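Long-range contacts in IscA (Thermosynechococcus elongatus, PDB 1X0G), which binds a [2Fe-2S] cluster between subunits and probably serves as a scaffold on which iron-sulphur clusters are assembled: residues L4-I9 / S59-I64; R29-Q33 / L73-V79; C37-Y42 / G104-V109; R41-A45 / F90-N94. The contacts are given in a common frame with arbitrary orientation. Numbering follows the deposited sequence.

Contact 1 of 4, residues L4-I9 / S59-I64; sequences LTPAAI and SQGWTI
Residues 4-9 leave a short strand at Leu4 (phi/psi -112/135), pass through extended Thr5 and enter a helix at Pro6, whose ring holds phi near the helical value (-54°) and whose missing NH costs nothing in the first turn. Thr5 is the N-cap: with chi1 near +60° (p), its OG1 accepts from Ala8 N at 3.0 Å; OG1 is also hydrogen-bonded to Asp80. Residues 59-64 form a beta hairpin end, a type I' turn from Ser59 to Trp62 closed by Ser59 N to Trp62 O and Trp62 N to Ser59 O, both 2.8 Å. Gln60 (59/34) and Gly61 (78/23) take its two positive-phi positions. The Leu4 and Ser59 CA atoms are 7.1 Å apart, those of Ile9 and Gln60 7.7 Å. The contact is chiefly apolar. Leu4 (chi1 -90°, chi2 94°) brings CD1 to 3.8 Å from Ile64 CG1, while Ile9 (m, m) sets CG2 3.9 Å from Trp62 CD1, branched aliphatic groups suited to filling the gap beside an indole. Gln60 lies along this patch, its CB and CG over Ile9 at the exposed border. The arrangement is a helix N-terminus packed on a hairpin end, closing one end of the HesB/IscA-family beta fold.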
loop_
_atom_site.group_PDB
_atom_site.type_symbol
_atom_site.label_atom_id
_atom_site.label_comp_id
_atom_site.label_asym_id
_atom_site.label_seq_id
_atom_site.Cartn_x
_atom_site.Cartn_y
_atom_site.Cartn_z
ATOM N N LEU C 4 -21.839 1.392 18.889
ATOM C CA LEU C 4 -22.822 0.914 17.941
ATOM C C LEU C 4 -24.176 1.469 18.202
ATOM O O LEU C 4 -24.629 1.492 19.363
ATOM C CB LEU C 4 -22.898 -0.584 17.975
ATOM C CG LEU C 4 -21.866 -1.009 16.943
ATOM C CD1 LEU C 4 -20.583 -1.249 17.689
ATOM C CD2 LEU C 4 -22.303 -2.241 16.219
ATOM N N THR C 5 -24.828 1.902 17.128
ATOM C CA THR C 5 -26.213 2.323 17.224
ATOM C C THR C 5 -27.047 1.080 17.292
ATOM O O THR C 5 -26.648 0.067 16.731
ATOM C CB THR C 5 -26.653 3.098 16.023
ATOM O OG1 THR C 5 -26.482 2.267 14.855
ATOM C CG2 THR C 5 -25.847 4.368 15.941
ATOM N N PRO C 6 -28.193 1.138 17.977
ATOM C CA PRO C 6 -29.059 -0.039 17.969
ATOM C C PRO C 6 -29.355 -0.446 16.529
ATOM O O PRO C 6 -29.304 -1.615 16.211
ATOM C CB PRO C 6 -30.326 0.439 18.683
ATOM C CG PRO C 6 -29.860 1.511 19.532
ATOM C CD PRO C 6 -28.767 2.223 18.781
ATOM N N ALA C 7 -29.598 0.510 15.649
ATOM C CA ALA C 7 -29.743 0.183 14.233
ATOM C C ALA C 7 -28.643 -0.810 13.747
ATOM O O ALA C 7 -28.968 -1.939 13.302
ATOM C CB ALA C 7 -29.834 1.484 13.359
ATOM N N ALA C 8 -27.361 -0.433 13.880
ATOM C CA ALA C 8 -26.241 -1.403 13.649
ATOM C C ALA C 8 -26.351 -2.762 14.474
ATOM O O ALA C 8 -26.196 -3.853 13.944
ATOM C CB ALA C 8 -24.931 -0.716 13.831
ATOM N N ILE C 9 -26.712 -2.700 15.744
ATOM C CA ILE C 9 -26.922 -3.931 16.532
ATOM C C ILE C 9 -27.946 -4.860 15.932
ATOM O O ILE C 9 -27.750 -6.072 15.867
ATOM C CB ILE C 9 -27.405 -3.624 17.948
ATOM C CG1 ILE C 9 -26.387 -2.784 18.689
ATOM C CG2 ILE C 9 -27.649 -4.907 18.708
ATOM C CD1 ILE C 9 -25.094 -3.543 18.947
ATOM N N SER C 59 -20.951 -3.575 24.106
ATOM C CA SER C 59 -22.190 -2.793 23.983
ATOM C C SER C 59 -23.476 -3.587 23.677
ATOM O O SER C 59 -23.530 -4.375 22.737
ATOM C CB SER C 59 -22.014 -1.663 22.969
ATOM O OG SER C 59 -23.036 -0.715 23.193
ATOM N N GLN C 60 -24.518 -3.367 24.464
ATOM C CA GLN C 60 -25.837 -3.875 24.108
ATOM C C GLN C 60 -25.904 -5.396 23.940
ATOM O O GLN C 60 -26.672 -5.908 23.108
ATOM C CB GLN C 60 -26.311 -3.205 22.828
ATOM C CG GLN C 60 -25.782 -1.800 22.653
ATOM C CD GLN C 60 -26.725 -0.929 21.867
ATOM O OE1 GLN C 60 -26.368 0.156 21.418
ATOM N NE2 GLN C 60 -27.956 -1.399 21.695
ATOM N N GLY C 61 -25.108 -6.107 24.737
ATOM C CA GLY C 61 -25.041 -7.566 24.689
ATOM C C GLY C 61 -24.199 -8.034 23.514
ATOM O O GLY C 61 -24.397 -9.155 23.022
ATOM N N TRP C 62 -23.302 -7.160 23.041
ATOM C CA TRP C 62 -22.410 -7.461 21.935
ATOM C C TRP C 62 -21.008 -7.133 22.243
ATOM O O TRP C 62 -20.704 -6.023 22.671
ATOM C CB TRP C 62 -22.746 -6.652 20.702
ATOM C CG TRP C 62 -23.699 -7.339 19.918
ATOM C CD1 TRP C 62 -25.020 -7.429 20.166
ATOM C CD2 TRP C 62 -23.445 -8.106 18.753
ATOM N NE1 TRP C 62 -25.624 -8.195 19.213
ATOM C CE2 TRP C 62 -24.681 -8.642 18.335
ATOM C CE3 TRP C 62 -22.297 -8.390 18.011
ATOM C CZ2 TRP C 62 -24.816 -9.443 17.207
ATOM C CZ3 TRP C 62 -22.425 -9.197 16.878
ATOM C CH2 TRP C 62 -23.684 -9.721 16.493
ATOM N N THR C 63 -20.126 -8.073 21.935
ATOM C CA THR C 63 -18.700 -7.823 22.080
ATOM C C THR C 63 -18.074 -7.209 20.830
ATOM O O THR C 63 -18.273 -7.670 19.698
ATOM C CB THR C 63 -17.946 -9.075 22.495
ATOM O OG1 THR C 63 -18.711 -9.796 23.503
ATOM C CG2 THR C 63 -16.587 -8.667 23.033
ATOM N N ILE C 64 -17.323 -6.142 21.045
ATOM C CA ILE C 64 -16.751 -5.453 19.941
ATOM C C ILE C 64 -15.269 -5.442 20.052
ATOM O O ILE C 64 -14.715 -4.919 21.014
ATOM C CB ILE C 64 -17.280 -4.072 19.841
ATOM C CG1 ILE C 64 -18.697 -4.101 19.266
ATOM C CG2 ILE C 64 -16.456 -3.307 18.840
ATOM C CD1 ILE C 64 -19.808 -4.261 20.271
#

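Contact 2 of 4, residues R29-Q33 / L73-V79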
loop_
_atom_site.group_PDB
_atom_site.type_symbol
_atom_site.label_atom_id
_atom_site.label_comp_id
_atom_site.label_asym_id
_atom_site.label_seq_id
_atom_site.Cartn_x
_atom_site.Cartn_y
_atom_site.Cartn_z
ATOM N N ARG C 29 -15.658 -7.933 14.936
ATOM C CA ARG C 29 -14.270 -7.609 14.968
ATOM C C ARG C 29 -14.057 -6.594 13.912
ATOM O O ARG C 29 -14.495 -6.776 12.771
ATOM C CB ARG C 29 -13.451 -8.839 14.740
ATOM C CG ARG C 29 -12.012 -8.546 14.583
ATOM C CD ARG C 29 -11.217 -9.794 14.783
ATOM N NE ARG C 29 -9.900 -9.493 15.339
ATOM C CZ ARG C 29 -8.897 -9.040 14.598
ATOM N NH1 ARG C 29 -9.126 -8.855 13.286
ATOM N NH2 ARG C 29 -7.705 -8.742 15.150
ATOM N N ILE C 30 -13.491 -5.465 14.329
ATOM C CA ILE C 30 -13.155 -4.359 13.450
ATOM C C ILE C 30 -11.633 -4.210 13.295
ATOM O O ILE C 30 -10.808 -4.356 14.260
ATOM C CB ILE C 30 -13.699 -3.082 13.977
ATOM C CG1 ILE C 30 -15.159 -3.218 14.244
ATOM C CG2 ILE C 30 -13.705 -1.957 12.907
ATOM C CD1 ILE C 30 -15.687 -1.859 14.697
ATOM N N GLN C 31 -11.250 -3.995 12.045
ATOM C CA GLN C 31 -9.842 -3.717 11.747
ATOM C C GLN C 31 -9.857 -2.831 10.489
ATOM O O GLN C 31 -10.979 -2.531 10.007
ATOM C CB GLN C 31 -9.062 -5.003 11.619
ATOM C CG GLN C 31 -9.089 -5.666 10.307
ATOM C CD GLN C 31 -8.280 -6.946 10.304
ATOM O OE1 GLN C 31 -7.522 -7.217 11.241
ATOM N NE2 GLN C 31 -8.454 -7.763 9.282
ATOM N N VAL C 32 -8.690 -2.414 9.972
ATOM C CA VAL C 32 -8.620 -1.678 8.708
ATOM C C VAL C 32 -7.798 -2.401 7.703
ATOM O O VAL C 32 -7.095 -3.298 8.036
ATOM C CB VAL C 32 -7.926 -0.301 8.882
ATOM C CG1 VAL C 32 -8.637 0.523 9.834
ATOM C CG2 VAL C 32 -6.477 -0.462 9.319
ATOM N N GLN C 33 -7.792 -1.944 6.466
ATOM C CA GLN C 33 -7.048 -2.614 5.397
ATOM C C GLN C 33 -6.663 -1.505 4.452
ATOM O O GLN C 33 -7.470 -0.647 4.247
ATOM C CB GLN C 33 -8.058 -3.372 4.658
ATOM C CG GLN C 33 -7.679 -4.713 4.292
ATOM C CD GLN C 33 -8.206 -5.017 2.842
ATOM O OE1 GLN C 33 -9.423 -4.726 2.533
ATOM N NE2 GLN C 33 -7.296 -5.586 1.935
ATOM N N LEU C 73 -6.185 4.305 14.787
ATOM C CA LEU C 73 -7.021 4.685 13.681
ATOM C C LEU C 73 -8.524 4.645 14.007
ATOM O O LEU C 73 -9.298 5.254 13.261
ATOM C CB LEU C 73 -6.739 3.838 12.472
ATOM C CG LEU C 73 -5.303 3.847 11.971
ATOM C CD1 LEU C 73 -5.219 2.725 10.888
ATOM C CD2 LEU C 73 -5.000 5.122 11.326
ATOM N N LEU C 74 -8.930 4.003 15.110
ATOM C CA LEU C 74 -10.340 3.648 15.306
ATOM C C LEU C 74 -10.906 4.113 16.615
ATOM O O LEU C 74 -12.129 4.049 16.772
ATOM C CB LEU C 74 -10.592 2.131 15.224
ATOM C CG LEU C 74 -10.317 1.386 13.917
ATOM C CD1 LEU C 74 -10.516 -0.101 14.036
ATOM C CD2 LEU C 74 -11.023 1.899 12.652
ATOM N N ARG C 75 -10.053 4.521 17.564
ATOM C CA ARG C 75 -10.502 5.022 18.872
ATOM C C ARG C 75 -11.735 5.936 18.706
ATOM O O ARG C 75 -11.669 6.916 17.974
ATOM C CB ARG C 75 -9.364 5.778 19.533
ATOM C CG ARG C 75 -9.622 6.175 21.027
ATOM C CD ARG C 75 -8.324 6.324 21.869
ATOM N NE ARG C 75 -7.377 5.195 21.645
ATOM C CZ ARG C 75 -7.290 4.096 22.413
ATOM N NH1 ARG C 75 -8.071 3.959 23.488
ATOM N NH2 ARG C 75 -6.418 3.129 22.112
ATOM N N GLY C 76 -12.869 5.608 19.339
ATOM C CA GLY C 76 -14.053 6.476 19.247
ATOM C C GLY C 76 -14.891 6.394 17.961
ATOM O O GLY C 76 -15.862 7.145 17.762
ATOM N N LEU C 77 -14.554 5.473 17.079
ATOM C CA LEU C 77 -15.435 5.193 15.977
ATOM C C LEU C 77 -16.850 4.943 16.526
ATOM O O LEU C 77 -17.048 4.318 17.577
ATOM C CB LEU C 77 -14.976 3.931 15.300
ATOM C CG LEU C 77 -15.716 3.533 14.076
ATOM C CD1 LEU C 77 -15.283 4.533 13.021
ATOM C CD2 LEU C 77 -15.258 2.111 13.737
ATOM N N ARG C 78 -17.810 5.456 15.771
ATOM C CA ARG C 78 -19.180 5.089 15.926
ATOM C C ARG C 78 -19.631 4.540 14.579
ATOM O O ARG C 78 -19.327 5.094 13.495
ATOM C CB ARG C 78 -20.048 6.295 16.324
ATOM C CG ARG C 78 -19.566 7.017 17.598
ATOM C CD ARG C 78 -20.421 8.233 17.897
ATOM N NE ARG C 78 -20.652 9.037 16.697
ATOM C CZ ARG C 78 -21.738 8.950 15.913
ATOM N NH1 ARG C 78 -22.706 8.065 16.183
ATOM N NH2 ARG C 78 -21.847 9.738 14.839
ATOM N N VAL C 79 -20.387 3.458 14.680
ATOM C CA VAL C 79 -20.785 2.680 13.556
ATOM C C VAL C 79 -22.291 2.709 13.617
ATOM O O VAL C 79 -22.883 2.434 14.675
ATOM C CB VAL C 79 -20.286 1.197 13.729
ATOM C CG1 VAL C 79 -20.932 0.284 12.708
ATOM C CG2 VAL C 79 -18.762 1.093 13.666
#
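Everything that joins these two segments is apolar; no hydrogen bond crosses between them. From the strand, Ile30 and Val32 point toward residues 73-79, as expected of residues two apart in an extended chain, whereas the intervening Gln31 points away. Beta-branched side chains suit such a strand, and here they meet mainly leucines, which can fill the space between. Ile30 takes the largest number of partners: its CG2 is 3.9 Å from Leu74 CD1, and its CD1 lies 4.1 Å from Leu77 CD2 and 4.4 Å from Val79 CG2. Val32 packs on both leucines of the helix end, CG2 3.8 Å from Leu73 CD1 and CG1 3.9 Å from Leu74 CD2. Each segment has an internal polar bond. A type II turn from Leu74 to Leu77, closed by Leu77 N to Leu74 O at 2.8 Å, redirects the chain after the helix; Gly76 takes its positive-phi position (78/5), easy for a residue without CB. On the strand, Arg29 NH1 donates to Gln31 OE1 at 3.1 Å, and Arg29 also forms a salt bridge with Asp54. The strand 27-34 lies between strands 62-66 and 40-46, and the segment 73-79 carries the chain from helix 71-74 over that sheet into strand 78-82, beside strand 89-93.

Contact 3 of 4, residues C37-Y42 / G104-V109. With NA (sodium ion), chain G; FES (Fe2/s2 (inorganic) cluster), chain H.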
loop_
_atom_site.group_PDB
_atom_site.type_symbol
_atom_site.label_atom_id
_atom_site.label_comp_id
_atom_site.label_asym_id
_atom_site.label_seq_id
_atom_site.Cartn_x
_atom_site.Cartn_y
_atom_site.Cartn_z
ATOM N N CYS C 37 -9.432 3.819 -2.112
ATOM C CA CYS C 37 -9.969 5.125 -1.780
ATOM C C CYS C 37 -9.421 5.499 -0.417
ATOM O O CYS C 37 -9.479 4.729 0.549
ATOM C CB CYS C 37 -11.512 5.172 -1.815
ATOM S SG CYS C 37 -12.093 4.795 -3.542
ATOM N N GLY C 38 -8.876 6.688 -0.340
ATOM C CA GLY C 38 -8.261 7.120 0.843
ATOM C C GLY C 38 -7.215 6.144 1.247
ATOM O O GLY C 38 -6.469 5.591 0.422
ATOM N N ASP C 39 -7.148 5.925 2.544
ATOM C CA ASP C 39 -5.971 5.197 3.006
ATOM C C ASP C 39 -6.357 3.844 3.503
ATOM O O ASP C 39 -5.675 2.894 3.263
ATOM C CB ASP C 39 -5.230 5.933 4.146
ATOM C CG ASP C 39 -4.431 7.152 3.684
ATOM O OD1 ASP C 39 -3.703 7.249 2.632
ATOM O OD2 ASP C 39 -4.562 8.042 4.525
ATOM N N TRP C 40 -7.434 3.791 4.258
ATOM C CA TRP C 40 -7.757 2.604 5.009
ATOM C C TRP C 40 -9.209 2.327 4.717
ATOM O O TRP C 40 -9.996 3.278 4.657
ATOM C CB TRP C 40 -7.558 2.877 6.496
ATOM C CG TRP C 40 -6.125 3.125 6.919
ATOM C CD1 TRP C 40 -5.584 4.338 7.350
ATOM C CD2 TRP C 40 -5.043 2.191 6.961
ATOM N NE1 TRP C 40 -4.278 4.181 7.663
ATOM C CE2 TRP C 40 -3.916 2.878 7.460
ATOM C CE3 TRP C 40 -4.934 0.832 6.708
ATOM C CZ2 TRP C 40 -2.664 2.266 7.625
ATOM C CZ3 TRP C 40 -3.682 0.216 6.854
ATOM C CH2 TRP C 40 -2.564 0.937 7.321
ATOM N N ARG C 41 -9.559 1.083 4.449
ATOM C CA ARG C 41 -10.959 0.657 4.413
ATOM C C ARG C 41 -11.206 0.001 5.730
ATOM O O ARG C 41 -10.317 -0.684 6.261
ATOM C CB ARG C 41 -11.112 -0.376 3.331
ATOM C CG ARG C 41 -12.514 -0.602 2.675
ATOM C CD ARG C 41 -12.626 -2.101 2.642
ATOM N NE ARG C 41 -13.918 -2.773 2.472
ATOM C CZ ARG C 41 -14.788 -2.539 1.481
ATOM N NH1 ARG C 41 -14.571 -1.546 0.571
ATOM N NH2 ARG C 41 -15.905 -3.303 1.408
ATOM N N TYR C 42 -12.372 0.234 6.319
ATOM C CA TYR C 42 -12.771 -0.566 7.464
ATOM C C TYR C 42 -12.979 -1.979 7.054
ATOM O O TYR C 42 -13.396 -2.288 5.881
ATOM C CB TYR C 42 -14.112 -0.147 7.951
ATOM C CG TYR C 42 -14.093 1.206 8.420
ATOM C CD1 TYR C 42 -14.512 2.222 7.599
ATOM C CD2 TYR C 42 -13.622 1.491 9.696
ATOM C CE1 TYR C 42 -14.403 3.513 7.988
ATOM C CE2 TYR C 42 -13.542 2.808 10.108
ATOM C CZ TYR C 42 -13.914 3.803 9.229
ATOM O OH TYR C 42 -13.852 5.083 9.628
ATOM N N GLY C 104 -18.142 6.205 1.750
ATOM C CA GLY C 104 -18.047 6.101 3.203
ATOM C C GLY C 104 -17.229 4.930 3.727
ATOM O O GLY C 104 -16.903 4.915 4.927
ATOM N N MET C 105 -16.920 3.944 2.879
ATOM C CA MET C 105 -16.240 2.754 3.371
ATOM C C MET C 105 -14.796 3.044 3.773
ATOM O O MET C 105 -14.211 2.347 4.590
ATOM C CB MET C 105 -16.311 1.595 2.353
ATOM C CG MET C 105 -17.782 1.055 2.010
ATOM S SD MET C 105 -18.791 0.741 3.516
ATOM C CE MET C 105 -19.808 2.223 3.797
ATOM N N ALA C 106 -14.238 4.084 3.191
ATOM C CA ALA C 106 -12.844 4.354 3.280
ATOM C C ALA C 106 -12.567 5.727 3.915
ATOM O O ALA C 106 -13.303 6.706 3.664
ATOM C CB ALA C 106 -12.278 4.327 1.840
ATOM N N PHE C 107 -11.466 5.856 4.643
ATOM C CA PHE C 107 -11.051 7.178 5.080
ATOM C C PHE C 107 -9.563 7.446 5.016
ATOM O O PHE C 107 -8.795 6.510 5.065
ATOM C CB PHE C 107 -11.453 7.355 6.476
ATOM C CG PHE C 107 -10.801 6.414 7.389
ATOM C CD1 PHE C 107 -9.796 6.845 8.225
ATOM C CD2 PHE C 107 -11.209 5.109 7.460
ATOM C CE1 PHE C 107 -9.208 5.993 9.151
ATOM C CE2 PHE C 107 -10.623 4.258 8.313
ATOM C CZ PHE C 107 -9.623 4.691 9.195
ATOM N N ARG C 108 -9.143 8.718 4.893
ATOM C CA ARG C 108 -7.681 9.053 5.057
ATOM C C ARG C 108 -7.431 9.576 6.443
ATOM O O ARG C 108 -8.377 9.990 7.087
ATOM C CB ARG C 108 -7.067 9.966 3.958
ATOM C CG ARG C 108 -8.008 10.665 2.967
ATOM C CD ARG C 108 -7.260 11.217 1.779
ATOM N NE ARG C 108 -7.352 10.360 0.586
ATOM C CZ ARG C 108 -7.431 10.800 -0.693
ATOM N NH1 ARG C 108 -7.431 12.113 -0.984
ATOM N NH2 ARG C 108 -7.544 9.924 -1.703
ATOM N N VAL C 109 -6.203 9.478 6.947
ATOM C CA VAL C 109 -5.846 10.215 8.207
ATOM C C VAL C 109 -4.853 11.358 7.974
ATOM O O VAL C 109 -4.288 11.488 6.877
ATOM C CB VAL C 109 -5.307 9.322 9.309
ATOM C CG1 VAL C 109 -6.452 8.692 10.047
ATOM C CG2 VAL C 109 -4.397 8.279 8.716
HETATM NA NA NA G . -5.338 4.762 -1.867
HETATM FE FE1 FES H . -15.692 4.742 -0.943
HETATM FE FE2 FES H . -14.169 4.192 -3.242
HETATM S S1 FES H . -15.336 5.882 -2.669
HETATM S S2 FES H . -14.181 3.180 -1.393
HETATM O O HOH W 1 -4.743 4.018 -3.788
#
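Two adjacent residues bind different metals here: Cys37 SG holds cluster iron FE2 at 2.2 Å, with Cys103 of the second subunit also an iron ligand, and Gly38 O binds sodium at 2.7 Å. Small Ala106 brings CB to 3.8 Å from Cys37 CB and 3.9 Å from cluster S2. Gly38 adopts 55/-141 and packs where a side chain would collide with Phe107 and Arg108; its CA is 3.4 Å from Arg108 NE. A classic beta bulge follows, Asp39 N and Trp40 N both donating to Phe107 O, each at 3.1 Å. Regular antiparallel pairing resumes with Phe107 N to Trp40 O at 3.0 Å and Tyr42 N to Met105 O at 3.3 Å. Asp39 OD2 accepts from Val109 N at 3.3 Å and forms a salt bridge with Arg111 of the fourth subunit. Trp40, Tyr42 and Phe107 form an aromatic cluster in which Trp40 CB sits 4.2 Å from the Phe107 ring centroid, a CH-pi contact. Cysteine thiolate thus holds iron while a backbone carbonyl holds the harder sodium ion, so the loop leading into strand 40-46 carries metal chemistry shared between subunits.

Contact 4 of 4, residues R41-A45 / F90-N94; sequences RYDLA and FRFHN
Tyr42 lays its ring over that of Phe92 in a face-to-face stack, centroids 3.9 Å apart and planes 7° from parallel, within a core where two beta sheets of the IscA fold pack through their side chains. Both segments are extended, but their strand axes approach only to 10.1 Å and run at 126° to each other, so no backbone pairing joins them. The nearest CA pairs are Tyr42 with Phe92 at 8.7 Å and Leu44 with Phe90 at 9.7 Å. Tyr42, Leu44, Phe90, Phe92 and Asn94 point toward the opposite segment; Asp43, Arg91 and His93 point away, as polar residues on the outer faces do. Tyr42 and Phe92 share chi1 near -63° (m) with chi2 near 90°, which brings Tyr42 CE1 to 3.6 Å from Phe92 CG. Tyr42 CB adds a CH-pi contact, 4.3 Å from the Phe92 centroid. Leu44 (m, t) touches both phenylalanines: its CD1 is 4.0 Å from Phe90 CD1, over that ring's face, and 3.6 Å from Phe92 CZ, at that ring's edge. Met86 of the third subunit packs on Tyr42 and Phe92. Tyrosine suits this place because its ring can stack while its hydroxyl reaches a polar partner. Asn94 takes chi1 t; its OD1 is hydrogen-bonded to Asn96 N, and its ND2, hydrogen-bonded also to Leu73 O, donates to Tyr42 OH at 3.2 Å.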
loop_
_atom_site.group_PDB
_atom_site.type_symbol
_atom_site.label_atom_id
_atom_site.label_comp_id
_atom_site.label_asym_id
_atom_site.label_seq_id
_atom_site.Cartn_x
_atom_site.Cartn_y
_atom_site.Cartn_z
ATOM N N ARG C 41 -9.559 1.083 4.449
ATOM C CA ARG C 41 -10.959 0.657 4.413
ATOM C C ARG C 41 -11.206 0.001 5.730
ATOM O O ARG C 41 -10.317 -0.684 6.261
ATOM C CB ARG C 41 -11.112 -0.376 3.331
ATOM C CG ARG C 41 -12.514 -0.602 2.675
ATOM C CD ARG C 41 -12.626 -2.101 2.642
ATOM N NE ARG C 41 -13.918 -2.773 2.472
ATOM C CZ ARG C 41 -14.788 -2.539 1.481
ATOM N NH1 ARG C 41 -14.571 -1.546 0.571
ATOM N NH2 ARG C 41 -15.905 -3.303 1.408
ATOM N N TYR C 42 -12.372 0.234 6.319
ATOM C CA TYR C 42 -12.771 -0.566 7.464
ATOM C C TYR C 42 -12.979 -1.979 7.054
ATOM O O TYR C 42 -13.396 -2.288 5.881
ATOM C CB TYR C 42 -14.112 -0.147 7.951
ATOM C CG TYR C 42 -14.093 1.206 8.420
ATOM C CD1 TYR C 42 -14.512 2.222 7.599
ATOM C CD2 TYR C 42 -13.622 1.491 9.696
ATOM C CE1 TYR C 42 -14.403 3.513 7.988
ATOM C CE2 TYR C 42 -13.542 2.808 10.108
ATOM C CZ TYR C 42 -13.914 3.803 9.229
ATOM O OH TYR C 42 -13.852 5.083 9.628
ATOM N N ASP C 43 -12.753 -2.868 7.999
ATOM C CA ASP C 43 -13.080 -4.254 7.750
ATOM C C ASP C 43 -13.804 -4.872 8.955
ATOM O O ASP C 43 -13.303 -4.895 10.147
ATOM C CB ASP C 43 -11.820 -5.007 7.412
ATOM C CG ASP C 43 -12.076 -6.478 7.310
ATOM O OD1 ASP C 43 -11.917 -7.010 6.185
ATOM O OD2 ASP C 43 -12.505 -7.114 8.331
ATOM N N LEU C 44 -14.973 -5.402 8.660
ATOM C CA LEU C 44 -15.805 -5.907 9.682
ATOM C C LEU C 44 -16.024 -7.364 9.524
ATOM O O LEU C 44 -16.433 -7.801 8.487
ATOM C CB LEU C 44 -17.132 -5.239 9.541
ATOM C CG LEU C 44 -17.181 -3.772 9.976
ATOM C CD1 LEU C 44 -18.558 -3.173 9.641
ATOM C CD2 LEU C 44 -16.880 -3.554 11.483
ATOM N N ALA C 45 -15.815 -8.128 10.563
ATOM C CA ALA C 45 -16.152 -9.537 10.502
ATOM C C ALA C 45 -16.880 -9.986 11.779
ATOM O O ALA C 45 -16.626 -9.511 12.881
ATOM C CB ALA C 45 -14.943 -10.290 10.326
ATOM N N PHE C 90 -23.459 -0.256 6.588
ATOM C CA PHE C 90 -22.861 0.387 7.752
ATOM C C PHE C 90 -22.329 1.725 7.407
ATOM O O PHE C 90 -21.915 1.915 6.291
ATOM C CB PHE C 90 -21.749 -0.482 8.300
ATOM C CG PHE C 90 -22.273 -1.747 8.836
ATOM C CD1 PHE C 90 -22.242 -2.907 8.058
ATOM C CD2 PHE C 90 -22.940 -1.756 10.076
ATOM C CE1 PHE C 90 -22.828 -4.070 8.543
ATOM C CE2 PHE C 90 -23.474 -2.940 10.602
ATOM C CZ PHE C 90 -23.436 -4.088 9.838
ATOM N N ARG C 91 -22.380 2.644 8.372
ATOM C CA ARG C 91 -21.824 3.980 8.232
ATOM C C ARG C 91 -20.878 4.097 9.320
ATOM O O ARG C 91 -21.124 3.563 10.376
ATOM C CB ARG C 91 -22.867 5.076 8.509
ATOM C CG ARG C 91 -23.693 5.489 7.360
ATOM C CD ARG C 91 -22.883 5.995 6.135
ATOM N NE ARG C 91 -23.870 6.369 5.116
ATOM C CZ ARG C 91 -24.484 5.498 4.307
ATOM N NH1 ARG C 91 -24.152 4.198 4.371
ATOM N NH2 ARG C 91 -25.425 5.930 3.450
ATOM N N PHE C 92 -19.843 4.883 9.112
ATOM C CA PHE C 92 -18.832 5.086 10.137
ATOM C C PHE C 92 -18.540 6.521 10.395
ATOM O O PHE C 92 -18.362 7.303 9.486
ATOM C CB PHE C 92 -17.561 4.509 9.621
ATOM C CG PHE C 92 -17.653 3.073 9.391
ATOM C CD1 PHE C 92 -18.052 2.580 8.154
ATOM C CD2 PHE C 92 -17.400 2.182 10.417
ATOM C CE1 PHE C 92 -18.140 1.195 7.941
ATOM C CE2 PHE C 92 -17.490 0.778 10.186
ATOM C CZ PHE C 92 -17.837 0.303 8.975
ATOM N N HIS C 93 -18.441 6.876 11.640
ATOM C CA HIS C 93 -18.101 8.221 11.926
ATOM C C HIS C 93 -16.846 8.045 12.759
ATOM O O HIS C 93 -16.889 7.474 13.858
ATOM C CB HIS C 93 -19.240 8.883 12.686
ATOM C CG HIS C 93 -20.548 8.811 11.964
ATOM N ND1 HIS C 93 -20.905 9.717 10.986
ATOM C CD2 HIS C 93 -21.591 7.947 12.082
ATOM C CE1 HIS C 93 -22.108 9.408 10.530
ATOM N NE2 HIS C 93 -22.540 8.334 11.169
ATOM N N ASN C 94 -15.729 8.493 12.209
ATOM C CA ASN C 94 -14.447 8.236 12.788
ATOM C C ASN C 94 -13.811 9.564 13.092
ATOM O O ASN C 94 -13.425 10.291 12.188
ATOM C CB ASN C 94 -13.631 7.454 11.788
ATOM C CG ASN C 94 -12.275 7.050 12.319
ATOM O OD1 ASN C 94 -11.869 7.441 13.418
ATOM N ND2 ASN C 94 -11.562 6.209 11.531
#

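Overall arrangement
Contacts 2 and 4 lie nearest the chain's centre, their own centres 6 Å apart, and join the six-stranded sheet containing strands 27-34 and 40-46 to the three-stranded sheet containing 78-82 and 89-93. Contact 1, its centre about 14 Å from each of theirs, closes one end with helix 6-15; contact 3, across the chain's centre from contact 1 with their centres about 22 Å apart, forms part of the cluster-binding end. Contacts 3 and 4 share Arg41 and Tyr42 on strand 40-46. Along the chain the first segments come in the order 1, 2, 3, 4, all before 59-64; then follow 73-79, 90-94 and 104-109. The interleaved segments thus tie distant sequence into one compact core behind the metal sites.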